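Local coordinates for protein polyguluronate lyase (PDB 1UAI) that probably cleaves the poly(alpha-L-guluronate) of alginate as a lyase, working from a jellyroll beta-sandwich, at residues 101-106 with 150-155. Numbering follows the deposited sequence.
Sequences EAFNHL and SDYKLN
Phe103 and Asn155 meet through the backbone, Asn155 N donating to Phe103 O over 2.8 Å, while the touching parts of strand 95-105 and the loop before strand 158-165 run 100° apart. The other backbone group of Phe103 is met by a side chain: its N gives a nearly straight hydrogen bond of 3.0 Å to Tyr152 OH. That hydroxyl also bonds to Thr156 O. Tyr152 points toward the strand, with CG anti to the backbone N (chi1 177°). There the Phe103 ring turns its CD2 edge toward the tyrosine face in an offset edge-to-face pair, centroids 5.5 Å apart and planes at 86°. In the jellyroll sandwich the loop that follows strand 144-149 packs against the end of strand 95-105, where Asn104 and His105 both face Gln213 in a classic beta bulge; Leu130 of the other sheet touches Phe103, Tyr152 and Leu154. Leu154 lays CD2 3.4 Å from Phe103 O and 4.3 Å from Leu106 CD1. Asn104 ND2 donates to Asn155 OD1 over 2.9 Å, in the acceptor's carbonyl plane, the two amides nearly coplanar. Ser215 OG and Gln213 NE2 bond to Asn104 OD1, consistent with OD1 as the acceptor end, which leaves ND2 to Asn155.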
loop_
_atom_site.group_PDB
_atom_site.type_symbol
_atom_site.label_atom_id
_atom_site.label_comp_id
_atom_site.label_asym_id
_atom_site.label_seq_id
_atom_site.Cartn_x
_atom_site.Cartn_y
_atom_site.Cartn_z
ATOM N N GLU A 101 3.751 5.275 -7.879
ATOM C CA GLU A 101 4.525 4.132 -7.436
ATOM C C GLU A 101 4.838 3.207 -8.589
ATOM O O GLU A 101 4.329 3.367 -9.702
ATOM C CB GLU A 101 3.754 3.345 -6.366
ATOM C CG GLU A 101 2.493 2.654 -6.881
ATOM C CD GLU A 101 1.751 1.878 -5.799
ATOM O OE1 GLU A 101 1.928 2.204 -4.603
ATOM O OE2 GLU A 101 0.978 0.954 -6.136
ATOM N N ALA A 102 5.700 2.243 -8.306
ATOM C CA ALA A 102 6.068 1.233 -9.276
ATOM C C ALA A 102 6.195 -0.083 -8.526
ATOM O O ALA A 102 6.671 -0.112 -7.387
ATOM C CB ALA A 102 7.396 1.578 -9.943
ATOM N N PHE A 103 5.730 -1.163 -9.145
ATOM C CA PHE A 103 5.865 -2.493 -8.562
ATOM C C PHE A 103 7.232 -2.939 -9.093
ATOM O O PHE A 103 7.461 -2.915 -10.306
ATOM C CB PHE A 103 4.762 -3.424 -9.074
ATOM C CG PHE A 103 3.379 -3.061 -8.593
ATOM C CD1 PHE A 103 2.908 -3.513 -7.363
ATOM C CD2 PHE A 103 2.541 -2.275 -9.380
ATOM C CE1 PHE A 103 1.622 -3.188 -6.925
ATOM C CE2 PHE A 103 1.257 -1.945 -8.951
ATOM C CZ PHE A 103 0.797 -2.403 -7.722
ATOM N N ASN A 104 8.130 -3.340 -8.197
ATOM C CA ASN A 104 9.485 -3.731 -8.592
ATOM C C ASN A 104 9.783 -5.220 -8.600
ATOM O O ASN A 104 10.649 -5.677 -9.346
ATOM C CB ASN A 104 10.530 -3.118 -7.651
ATOM C CG ASN A 104 10.350 -1.636 -7.429
ATOM O OD1 ASN A 104 10.272 -1.186 -6.282
ATOM N ND2 ASN A 104 10.310 -0.863 -8.509
ATOM N N HIS A 105 9.085 -5.973 -7.765
ATOM C CA HIS A 105 9.386 -7.388 -7.628
ATOM C C HIS A 105 8.142 -8.129 -7.178
ATOM O O HIS A 105 7.329 -7.590 -6.427
ATOM C CB HIS A 105 10.499 -7.516 -6.580
ATOM C CG HIS A 105 11.376 -8.718 -6.741
ATOM N ND1 HIS A 105 11.062 -9.948 -6.206
ATOM C CD2 HIS A 105 12.584 -8.863 -7.333
ATOM C CE1 HIS A 105 12.041 -10.797 -6.458
ATOM N NE2 HIS A 105 12.978 -10.164 -7.140
ATOM N N LEU A 106 8.007 -9.371 -7.628
ATOM C CA LEU A 106 6.857 -10.189 -7.281
ATOM C C LEU A 106 7.289 -11.521 -6.697
ATOM O O LEU A 106 8.342 -12.052 -7.048
ATOM C CB LEU A 106 6.004 -10.449 -8.524
ATOM C CG LEU A 106 5.326 -9.227 -9.145
ATOM C CD1 LEU A 106 4.743 -9.591 -10.499
ATOM C CD2 LEU A 106 4.243 -8.716 -8.206
ATOM N N SER A 150 -3.022 -5.414 -19.012
ATOM C CA SER A 150 -2.433 -6.745 -18.932
ATOM C C SER A 150 -0.974 -6.615 -19.358
ATOM O O SER A 150 -0.263 -7.610 -19.506
ATOM C CB SER A 150 -3.157 -7.704 -19.879
ATOM O OG SER A 150 -3.091 -7.239 -21.217
ATOM N N ASP A 151 -0.533 -5.374 -19.534
ATOM C CA ASP A 151 0.823 -5.094 -19.975
ATOM C C ASP A 151 1.591 -4.187 -19.012
ATOM O O ASP A 151 2.320 -3.290 -19.441
ATOM C CB ASP A 151 0.756 -4.479 -21.382
ATOM C CG ASP A 151 2.109 -4.386 -22.063
ATOM O OD1 ASP A 151 2.956 -5.280 -21.864
ATOM O OD2 ASP A 151 2.315 -3.417 -22.825
ATOM N N TYR A 152 1.424 -4.410 -17.708
ATOM C CA TYR A 152 2.156 -3.616 -16.727
ATOM C C TYR A 152 3.570 -4.175 -16.655
ATOM O O TYR A 152 3.768 -5.365 -16.403
ATOM C CB TYR A 152 1.537 -3.689 -15.328
ATOM C CG TYR A 152 2.374 -2.911 -14.338
ATOM C CD1 TYR A 152 2.325 -1.516 -14.302
ATOM C CD2 TYR A 152 3.321 -3.556 -13.540
ATOM C CE1 TYR A 152 3.205 -0.783 -13.508
ATOM C CE2 TYR A 152 4.207 -2.831 -12.745
ATOM C CZ TYR A 152 4.147 -1.449 -12.739
ATOM O OH TYR A 152 5.057 -0.738 -11.989
ATOM N N LYS A 153 4.550 -3.305 -16.859
ATOM C CA LYS A 153 5.946 -3.706 -16.842
ATOM C C LYS A 153 6.606 -3.304 -15.531
ATOM O O LYS A 153 6.535 -2.147 -15.121
ATOM C CB LYS A 153 6.657 -3.071 -18.037
ATOM C CG LYS A 153 5.980 -3.444 -19.351
ATOM C CD LYS A 153 6.476 -2.638 -20.533
ATOM C CE LYS A 153 5.732 -3.050 -21.798
ATOM N NZ LYS A 153 6.131 -2.249 -22.984
ATOM N N LEU A 154 7.234 -4.270 -14.868
ATOM C CA LEU A 154 7.889 -3.998 -13.598
ATOM C C LEU A 154 8.793 -2.777 -13.678
ATOM O O LEU A 154 9.477 -2.546 -14.680
ATOM C CB LEU A 154 8.698 -5.215 -13.135
ATOM C CG LEU A 154 7.899 -6.447 -12.698
ATOM C CD1 LEU A 154 8.862 -7.541 -12.262
ATOM C CD2 LEU A 154 6.959 -6.083 -11.558
ATOM N N ASN A 155 8.759 -1.996 -12.602
ATOM C CA ASN A 155 9.542 -0.779 -12.444
ATOM C C ASN A 155 8.997 0.436 -13.178
ATOM O O ASN A 155 9.633 1.488 -13.203
ATOM C CB ASN A 155 11.002 -1.033 -12.827
ATOM C CG ASN A 155 11.615 -2.148 -12.010
ATOM O OD1 ASN A 155 11.432 -2.207 -10.792
ATOM N ND2 ASN A 155 12.339 -3.041 -12.670
#